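Local structure of sulfide-quinone reductase (3HYV) at residues 144-149 and 245-250; 343-348 and 361-366; 163-168 and 349-354. The protein oxidises hydrogen sulfide with the help of FAD and a quinone, building up polysulfide products that are released typically as cyclooctasulfur. One frame throughout, in Å; residues are numbered along the deposited sequence.

Interaction 1: 144-149 and 245-250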
loop_
_atom_site.group_PDB
_atom_site.type_symbol
_atom_site.label_atom_id
_atom_site.label_comp_id
_atom_site.label_asym_id
_atom_site.label_seq_id
_atom_site.Cartn_x
_atom_site.Cartn_y
_atom_site.Cartn_z
ATOM N N GLY A 144 -21.896 13.400 -18.424
ATOM C CA GLY A 144 -21.979 11.944 -18.569
ATOM C C GLY A 144 -20.692 11.289 -18.099
ATOM O O GLY A 144 -19.834 11.966 -17.532
ATOM N N PRO A 145 -20.539 9.967 -18.335
ATOM C CA PRO A 145 -19.307 9.273 -17.921
ATOM C C PRO A 145 -18.084 9.648 -18.765
ATOM O O PRO A 145 -18.166 9.733 -19.989
ATOM C CB PRO A 145 -19.650 7.781 -18.092
ATOM C CG PRO A 145 -21.123 7.731 -18.408
ATOM C CD PRO A 145 -21.491 9.051 -18.986
ATOM N N VAL A 146 -16.962 9.879 -18.084
ATOM C CA VAL A 146 -15.694 10.207 -18.721
ATOM C C VAL A 146 -14.732 9.023 -18.581
ATOM O O VAL A 146 -14.570 8.466 -17.481
ATOM C CB VAL A 146 -15.053 11.460 -18.060
ATOM C CG1 VAL A 146 -13.633 11.716 -18.587
ATOM C CG2 VAL A 146 -15.936 12.686 -18.255
ATOM N N VAL A 147 -14.118 8.625 -19.692
ATOM C CA VAL A 147 -12.967 7.722 -19.624
ATOM C C VAL A 147 -11.754 8.300 -20.367
ATOM O O VAL A 147 -11.883 8.873 -21.446
ATOM C CB VAL A 147 -13.329 6.188 -19.902
ATOM C CG1 VAL A 147 -14.613 6.033 -20.676
ATOM C CG2 VAL A 147 -12.176 5.411 -20.523
ATOM N N ILE A 148 -10.594 8.198 -19.724
ATOM C CA ILE A 148 -9.339 8.809 -20.183
ATOM C C ILE A 148 -8.236 7.760 -20.077
ATOM O O ILE A 148 -8.284 6.900 -19.195
ATOM C CB ILE A 148 -8.992 10.064 -19.316
ATOM C CG1 ILE A 148 -10.056 11.154 -19.517
ATOM C CG2 ILE A 148 -7.585 10.638 -19.639
ATOM C CD1 ILE A 148 -10.020 12.260 -18.471
ATOM N N GLY A 149 -7.255 7.798 -20.976
ATOM C CA GLY A 149 -6.096 6.924 -20.823
ATOM C C GLY A 149 -5.214 6.732 -22.033
ATOM O O GLY A 149 -4.965 7.673 -22.804
ATOM N N ALA A 245 -19.301 5.580 -21.946
ATOM C CA ALA A 245 -18.487 6.775 -22.145
ATOM C C ALA A 245 -19.178 7.838 -22.991
ATOM O O ALA A 245 -19.582 7.571 -24.121
ATOM C CB ALA A 245 -17.158 6.398 -22.777
ATOM N N LYS A 246 -19.289 9.046 -22.443
ATOM C CA LYS A 246 -19.852 10.190 -23.159
ATOM C C LYS A 246 -18.736 11.093 -23.725
ATOM O O LYS A 246 -18.867 11.649 -24.820
ATOM C CB LYS A 246 -20.787 10.973 -22.226
ATOM C CG LYS A 246 -21.821 11.845 -22.922
ATOM C CD LYS A 246 -21.393 13.302 -22.957
ATOM C CE LYS A 246 -22.497 14.198 -23.520
ATOM N NZ LYS A 246 -22.115 15.637 -23.422
ATOM N N PHE A 247 -17.648 11.230 -22.969
ATOM C CA PHE A 247 -16.467 11.986 -23.395
ATOM C C PHE A 247 -15.224 11.146 -23.139
ATOM O O PHE A 247 -15.091 10.544 -22.076
ATOM C CB PHE A 247 -16.365 13.322 -22.641
ATOM C CG PHE A 247 -15.072 14.065 -22.885
ATOM C CD1 PHE A 247 -13.938 13.795 -22.112
ATOM C CD2 PHE A 247 -14.984 15.022 -23.893
ATOM C CE1 PHE A 247 -12.732 14.467 -22.348
ATOM C CE2 PHE A 247 -13.791 15.701 -24.132
ATOM C CZ PHE A 247 -12.661 15.422 -23.365
ATOM N N THR A 248 -14.321 11.100 -24.118
ATOM C CA THR A 248 -13.058 10.368 -23.966
ATOM C C THR A 248 -11.867 11.191 -24.451
ATOM O O THR A 248 -12.002 12.027 -25.353
ATOM C CB THR A 248 -13.061 8.950 -24.660
ATOM O OG1 THR A 248 -13.009 9.086 -26.087
ATOM C CG2 THR A 248 -14.286 8.121 -24.268
ATOM N N MET A 249 -10.714 10.956 -23.824
ATOM C CA MET A 249 -9.440 11.501 -24.271
ATOM C C MET A 249 -8.389 10.387 -24.152
ATOM O O MET A 249 -8.075 9.934 -23.044
ATOM C CB MET A 249 -9.060 12.736 -23.437
ATOM C CG MET A 249 -8.043 13.684 -24.073
ATOM S SD MET A 249 -6.387 13.011 -24.331
ATOM C CE MET A 249 -5.842 12.774 -22.624
ATOM N N PHE A 250 -7.876 9.931 -25.297
ATOM C CA PHE A 250 -6.837 8.903 -25.322
ATOM C C PHE A 250 -5.524 9.370 -25.966
ATOM O O PHE A 250 -5.523 10.155 -26.911
ATOM C CB PHE A 250 -7.358 7.596 -25.955
ATOM C CG PHE A 250 -8.093 6.716 -24.981
ATOM C CD1 PHE A 250 -7.426 5.706 -24.290
ATOM C CD2 PHE A 250 -9.446 6.922 -24.716
ATOM C CE1 PHE A 250 -8.099 4.907 -23.358
ATOM C CE2 PHE A 250 -10.119 6.125 -23.790
ATOM C CZ PHE A 250 -9.441 5.117 -23.114
#
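V147 N bonds F247 O at 3.2 Å near the start of a parallel pairing of strands 146-149 and 247-250, whose axes differ by 2° and whose bridges run V146–F247, V147–T248, I148–M249 and G149–F250. Further along, G149 N donates to M249 O at 3.1 Å, while a weak bond from M249 N to V147 O answers in the other direction. Just before the first bridge, P145 O receives two successive amides: K246 N at 2.8 Å in the carbonyl plane, and F247 N more weakly. CA-H...O contacts fill in between, such as T248 CA to V147 O at 3.2 Å.

The tightest apolar pair is V147 CG1 on A245 CB, 3.3 Å apart, and V147 departs from a staggered rotamer, with chi1 at 22°; its other branch, CG2, meets F250 CZ at 3.8 Å. The F250 ring lays one face over the backbone at I148 C and G149 N, bringing CD1 to 3.3 Å from G149 C. A CB on G149 would come close to F250 CE1 and, at this backbone geometry, also be pressed against the I148 carbonyl. On the sheet face of V146, I148, F247 and M249, V146 CG1 sits at the edge of the F247 ring, and M249, bent at chi2 and chi3, returns its CE to I148 CG2 at 4.1 Å.

Charged and polar ends look elsewhere: K246 NZ reaches E138 and N142, and T248 OG1 bonds S120. Strand 146-150 is hydrogen-bonded on its other edge to strand 182-186. Helices 126-141 and 158-173 pack on the V146–F247 face of this Rossmann-like sheet, and strand 222-226 lies against T248 and F250.

Interaction 2: 343-348 and 361-366; sequences LSAICI and DPVIPP
The V363 amide meets L343, and its CG2 branch meets both L343 O and A345 CB. The amide gives a nearly straight hydrogen bond to L343 O (V363 N to O 3.1 Å, 175° at the hydrogen), arriving 16° off the carbonyl plane. Because CG1 is the branch anti to the backbone N (chi1 -176°), CG2 falls beside that N and swings to the same carbonyl: V363 CG2 is 3.3 Å from L343 O and, tighter than usual, 3.4 Å from A345 CB. Next to this, S344 CB touches D361 OD1 at 3.3 Å, and the CA atoms of S344 and P362 stand 4.2 Å apart, P362 following a cis peptide bond.

The contact lies just beyond the open end of the antiparallel hairpin of strands 345-350 and 355-361. The hairpin is paired by backbone bonds of A345 with A360 and C347 with F358, and its first strand carries I346, which binds quinone, and C347, the inferred persulfide cysteine of the active site.

Further out, R342 makes a salt bridge to D361 OD1, which helps account for the carboxylate's place beside S344, and Q319 OE1, on helix 314-332, accepts the S344 amide. M316 of that helix packs on both L343 and V363. R367 bonds V363 O, R429 bonds I364 O, and from a second subunit Y178 packs on P362 and V180 on P366.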
loop_
_atom_site.group_PDB
_atom_site.type_symbol
_atom_site.label_atom_id
_atom_site.label_comp_id
_atom_site.label_asym_id
_atom_site.label_seq_id
_atom_site.Cartn_x
_atom_site.Cartn_y
_atom_site.Cartn_z
ATOM N N LEU A 343 20.571 11.761 -20.017
ATOM C CA LEU A 343 19.166 11.322 -20.132
ATOM C C LEU A 343 18.461 11.185 -18.774
ATOM O O LEU A 343 17.809 10.175 -18.491
ATOM C CB LEU A 343 19.034 10.048 -20.987
ATOM C CG LEU A 343 19.540 10.118 -22.441
ATOM C CD1 LEU A 343 19.525 8.737 -23.123
ATOM C CD2 LEU A 343 18.772 11.157 -23.287
ATOM N N SER A 344 18.614 12.207 -17.935
ATOM C CA SER A 344 17.862 12.302 -16.686
ATOM C C SER A 344 16.623 13.160 -16.926
ATOM O O SER A 344 16.540 13.865 -17.932
ATOM C CB SER A 344 18.724 12.862 -15.548
ATOM O OG SER A 344 19.294 14.117 -15.883
ATOM N N ALA A 345 15.657 13.089 -16.015
ATOM C CA ALA A 345 14.389 13.796 -16.196
ATOM C C ALA A 345 13.830 14.361 -14.900
ATOM O O ALA A 345 13.759 13.665 -13.884
ATOM C CB ALA A 345 13.365 12.883 -16.843
ATOM N N ILE A 346 13.462 15.641 -14.956
ATOM C CA ILE A 346 12.668 16.310 -13.933
ATOM C C ILE A 346 11.302 16.533 -14.557
ATOM O O ILE A 346 11.172 17.342 -15.474
ATOM C CB ILE A 346 13.284 17.680 -13.549
ATOM C CG1 ILE A 346 14.619 17.486 -12.843
ATOM C CG2 ILE A 346 12.325 18.505 -12.671
ATOM C CD1 ILE A 346 15.437 18.759 -12.716
ATOM N N CYS A 347 10.294 15.799 -14.091
ATOM C CA CYS A 347 8.919 15.937 -14.613
ATOM C C CYS A 347 7.921 16.411 -13.560
ATOM O O CYS A 347 7.930 15.931 -12.419
ATOM C CB CYS A 347 8.421 14.625 -15.223
ATOM S SG CYS A 347 9.497 13.951 -16.487
ATOM N N ILE A 348 7.066 17.356 -13.952
ATOM C CA ILE A 348 5.991 17.835 -13.088
ATOM C C ILE A 348 4.631 17.568 -13.733
ATOM O O ILE A 348 4.361 18.028 -14.850
ATOM C CB ILE A 348 6.164 19.328 -12.720
ATOM C CG1 ILE A 348 7.481 19.525 -11.960
ATOM C CG2 ILE A 348 4.990 19.824 -11.875
ATOM C CD1 ILE A 348 8.094 20.887 -12.123
ATOM N N ASP A 361 17.258 9.925 -12.071
ATOM C CA ASP A 361 18.604 10.073 -12.616
ATOM C C ASP A 361 19.402 8.757 -12.650
ATOM O O ASP A 361 19.824 8.267 -11.596
ATOM C CB ASP A 361 19.374 11.156 -11.844
ATOM C CG ASP A 361 20.756 11.444 -12.443
ATOM O OD1 ASP A 361 20.955 11.244 -13.662
ATOM O OD2 ASP A 361 21.648 11.878 -11.689
ATOM N N PRO A 362 19.606 8.176 -13.859
ATOM C CA PRO A 362 18.955 8.530 -15.127
ATOM C C PRO A 362 17.557 7.933 -15.194
ATOM O O PRO A 362 17.150 7.226 -14.277
ATOM C CB PRO A 362 19.859 7.890 -16.193
ATOM C CG PRO A 362 21.034 7.292 -15.448
ATOM C CD PRO A 362 20.587 7.094 -14.046
ATOM N N VAL A 363 16.828 8.216 -16.267
ATOM C CA VAL A 363 15.498 7.644 -16.473
ATOM C C VAL A 363 15.588 6.125 -16.695
ATOM O O VAL A 363 14.827 5.351 -16.101
ATOM C CB VAL A 363 14.755 8.350 -17.635
ATOM C CG1 VAL A 363 13.336 7.811 -17.787
ATOM C CG2 VAL A 363 14.694 9.824 -17.364
ATOM N N ILE A 364 16.534 5.715 -17.537
ATOM C CA ILE A 364 16.789 4.306 -17.834
ATOM C C ILE A 364 17.694 3.682 -16.741
ATOM O O ILE A 364 18.835 4.119 -16.557
ATOM C CB ILE A 364 17.411 4.142 -19.253
ATOM C CG1 ILE A 364 16.448 4.698 -20.320
ATOM C CG2 ILE A 364 17.800 2.681 -19.528
ATOM C CD1 ILE A 364 17.091 4.977 -21.674
ATOM N N PRO A 365 17.166 2.680 -15.999
ATOM C CA PRO A 365 17.863 2.022 -14.875
ATOM C C PRO A 365 19.134 1.261 -15.281
ATOM O O PRO A 365 19.331 0.992 -16.465
ATOM C CB PRO A 365 16.812 1.047 -14.326
ATOM C CG PRO A 365 15.492 1.556 -14.847
ATOM C CD PRO A 365 15.809 2.137 -16.188
ATOM N N PRO A 366 20.011 0.933 -14.308
ATOM C CA PRO A 366 19.935 1.273 -12.876
ATOM C C PRO A 366 20.118 2.772 -12.584
ATOM O O PRO A 366 20.953 3.427 -13.202
ATOM C CB PRO A 366 21.056 0.444 -12.252
ATOM C CG PRO A 366 21.997 0.176 -13.355
ATOM C CD PRO A 366 21.192 0.110 -14.616
#

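Interaction 3: 163-168 and 349-354; sequences FALMLH and ADFGED
F351 lays its side chain alongside L165, both pointing the same way, and can be followed atom by atom. CB begins 3.7 Å from L165 CB. With CG anti to the carbonyl carbon (chi1 -52°), the ring swings to the helix side, and CG comes to 3.9 Å from L165 CG. CD1 rests against L165 CB and CG, each 3.6 Å away, and CE1 beyond it meets L165 CD2 at 3.8 Å. One face of the ring is occupied by the chain's own backbone, with A349 O sitting over its centre. Replacing F351 with an alanine would probably take away the ring that lies along L165 and open a gap between helix 158-173 and the 351-354 turn.

From the next position on the helix, M166 leaves roughly perpendicular to L165. It extends beyond CG and crosses D350 at about a right angle, its methyl CE 3.3 Å from D350 O and 3.6 Å from D350 CB. The carbonyls of L165 and F351 also come close (O to O 3.3 Å), but as two acceptors they do not bond, and the contact rests on packing. D350 is fixed from outside, with OD2 bonded to H47 and its amide to E162, while L209 of helix 202-212 packs on both L165 and F351.

F351 N bonds D354 O at 2.8 Å across the turn, and G352 adopts angles (120°, -77°) at which a side chain would be jammed against the preceding carbonyl. This turn joins strands 345-350 and 355-361 in a beta hairpin, and the contact docks it onto helix 158-173 of the Rossmann-like domain, with D350 near the FAD-binding K382.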
loop_
_atom_site.group_PDB
_atom_site.type_symbol
_atom_site.label_atom_id
_atom_site.label_comp_id
_atom_site.label_asym_id
_atom_site.label_seq_id
_atom_site.Cartn_x
_atom_site.Cartn_y
_atom_site.Cartn_z
ATOM N N PHE A 163 -4.291 15.550 -17.488
ATOM C CA PHE A 163 -5.616 15.881 -18.032
ATOM C C PHE A 163 -6.744 15.358 -17.132
ATOM O O PHE A 163 -7.660 16.110 -16.784
ATOM C CB PHE A 163 -5.754 15.357 -19.472
ATOM C CG PHE A 163 -6.988 15.842 -20.189
ATOM C CD1 PHE A 163 -8.123 15.033 -20.281
ATOM C CD2 PHE A 163 -7.017 17.100 -20.787
ATOM C CE1 PHE A 163 -9.273 15.473 -20.945
ATOM C CE2 PHE A 163 -8.166 17.554 -21.458
ATOM C CZ PHE A 163 -9.294 16.739 -21.534
ATOM N N ALA A 164 -6.673 14.082 -16.754
ATOM C CA ALA A 164 -7.671 13.499 -15.846
ATOM C C ALA A 164 -7.843 14.302 -14.546
ATOM O O ALA A 164 -8.974 14.596 -14.148
ATOM C CB ALA A 164 -7.350 12.035 -15.536
ATOM N N LEU A 165 -6.728 14.650 -13.893
ATOM C CA LEU A 165 -6.764 15.414 -12.642
ATOM C C LEU A 165 -7.145 16.889 -12.826
ATOM O O LEU A 165 -7.801 17.483 -11.953
ATOM C CB LEU A 165 -5.430 15.314 -11.901
ATOM C CG LEU A 165 -5.111 14.196 -10.888
ATOM C CD1 LEU A 165 -6.332 13.685 -10.126
ATOM C CD2 LEU A 165 -4.329 13.040 -11.524
ATOM N N MET A 166 -6.723 17.483 -13.943
ATOM C CA MET A 166 -7.116 18.859 -14.277
ATOM C C MET A 166 -8.610 18.956 -14.521
ATOM O O MET A 166 -9.244 19.922 -14.091
ATOM C CB MET A 166 -6.364 19.394 -15.501
ATOM C CG MET A 166 -4.927 19.823 -15.243
ATOM S SD MET A 166 -4.162 20.345 -16.790
ATOM C CE MET A 166 -2.448 20.352 -16.354
ATOM N N LEU A 167 -9.163 17.954 -15.211
ATOM C CA LEU A 167 -10.598 17.890 -15.472
ATOM C C LEU A 167 -11.402 17.697 -14.188
ATOM O O LEU A 167 -12.448 18.318 -14.025
ATOM C CB LEU A 167 -10.936 16.797 -16.501
ATOM C CG LEU A 167 -12.403 16.595 -16.915
ATOM C CD1 LEU A 167 -13.049 17.889 -17.480
ATOM C CD2 LEU A 167 -12.553 15.430 -17.886
ATOM N N HIS A 168 -10.915 16.846 -13.280
ATOM C CA HIS A 168 -11.567 16.639 -11.976
ATOM C C HIS A 168 -11.669 17.959 -11.200
ATOM O O HIS A 168 -12.718 18.280 -10.647
ATOM C CB HIS A 168 -10.840 15.554 -11.153
ATOM C CG HIS A 168 -11.081 15.642 -9.678
ATOM N ND1 HIS A 168 -12.194 15.100 -9.068
ATOM C CD2 HIS A 168 -10.348 16.212 -8.688
ATOM C CE1 HIS A 168 -12.136 15.333 -7.766
ATOM N NE2 HIS A 168 -11.030 16.013 -7.510
ATOM N N ALA A 349 3.796 16.796 -13.036
ATOM C CA ALA A 349 2.421 16.565 -13.468
ATOM C C ALA A 349 1.489 17.535 -12.743
ATOM O O ALA A 349 1.245 17.399 -11.549
ATOM C CB ALA A 349 2.001 15.114 -13.222
ATOM N N ASP A 350 0.989 18.515 -13.484
ATOM C CA ASP A 350 0.118 19.557 -12.942
ATOM C C ASP A 350 -1.311 19.018 -12.795
ATOM O O ASP A 350 -1.872 18.483 -13.750
ATOM C CB ASP A 350 0.154 20.775 -13.871
ATOM C CG ASP A 350 -0.397 22.043 -13.228
ATOM O OD1 ASP A 350 -0.575 22.105 -11.989
ATOM O OD2 ASP A 350 -0.645 23.002 -13.979
ATOM N N PHE A 351 -1.887 19.141 -11.601
ATOM C CA PHE A 351 -3.237 18.614 -11.328
ATOM C C PHE A 351 -4.287 19.717 -11.151
ATOM O O PHE A 351 -5.409 19.439 -10.722
ATOM C CB PHE A 351 -3.251 17.725 -10.070
ATOM C CG PHE A 351 -2.222 16.629 -10.064
ATOM C CD1 PHE A 351 -1.940 15.894 -11.215
ATOM C CD2 PHE A 351 -1.552 16.310 -8.890
ATOM C CE1 PHE A 351 -0.992 14.868 -11.194
ATOM C CE2 PHE A 351 -0.599 15.291 -8.867
ATOM C CZ PHE A 351 -0.323 14.569 -10.019
ATOM N N GLY A 352 -3.914 20.962 -11.452
ATOM C CA GLY A 352 -4.800 22.110 -11.254
ATOM C C GLY A 352 -4.262 23.161 -10.291
ATOM O O GLY A 352 -3.784 24.207 -10.712
ATOM N N GLU A 353 -4.346 22.873 -8.995
ATOM C CA GLU A 353 -3.895 23.775 -7.943
ATOM C C GLU A 353 -2.705 23.177 -7.185
ATOM O O GLU A 353 -2.061 23.850 -6.370
ATOM C CB GLU A 353 -5.041 24.036 -6.965
ATOM C CG GLU A 353 -4.950 25.373 -6.234
ATOM C CD GLU A 353 -5.680 25.374 -4.897
ATOM O OE1 GLU A 353 -6.638 24.578 -4.725
ATOM O OE2 GLU A 353 -5.276 26.176 -4.015
ATOM N N ASP A 354 -2.447 21.898 -7.433
ATOM C CA ASP A 354 -1.265 21.221 -6.917
ATOM C C ASP A 354 -0.673 20.307 -7.998
ATOM O O ASP A 354 -1.169 20.279 -9.123
ATOM C CB ASP A 354 -1.546 20.500 -5.580
ATOM C CG ASP A 354 -2.619 19.408 -5.686
ATOM O OD1 ASP A 354 -3.369 19.347 -6.686
ATOM O OD2 ASP A 354 -2.718 18.605 -4.736
#

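In the fold
Interactions 1 and 3 meet directly through helix 158-173, which follows strand 146-150 in the chain: F163 CE1 lies 3.7 Å from M249 CB and I148 CD1 is 3.7 Å from A164 CA. Their centres are about 15 Å apart. Interactions 2 and 3 share strand 345-350, their centres about 22 Å apart, so the strand carrying C347 is packed at both its ends. Interactions 1 and 2 do not touch; their nearest atoms are about 14 Å apart. Interaction 1 is set away from the annotated sites, though the M249 side chain comes within about 8 Å of FAD; those of A345 and D350 are about 7 and 8 Å from it, and those of A345 and F351 about 7 and 8 Å from bound octathiocane.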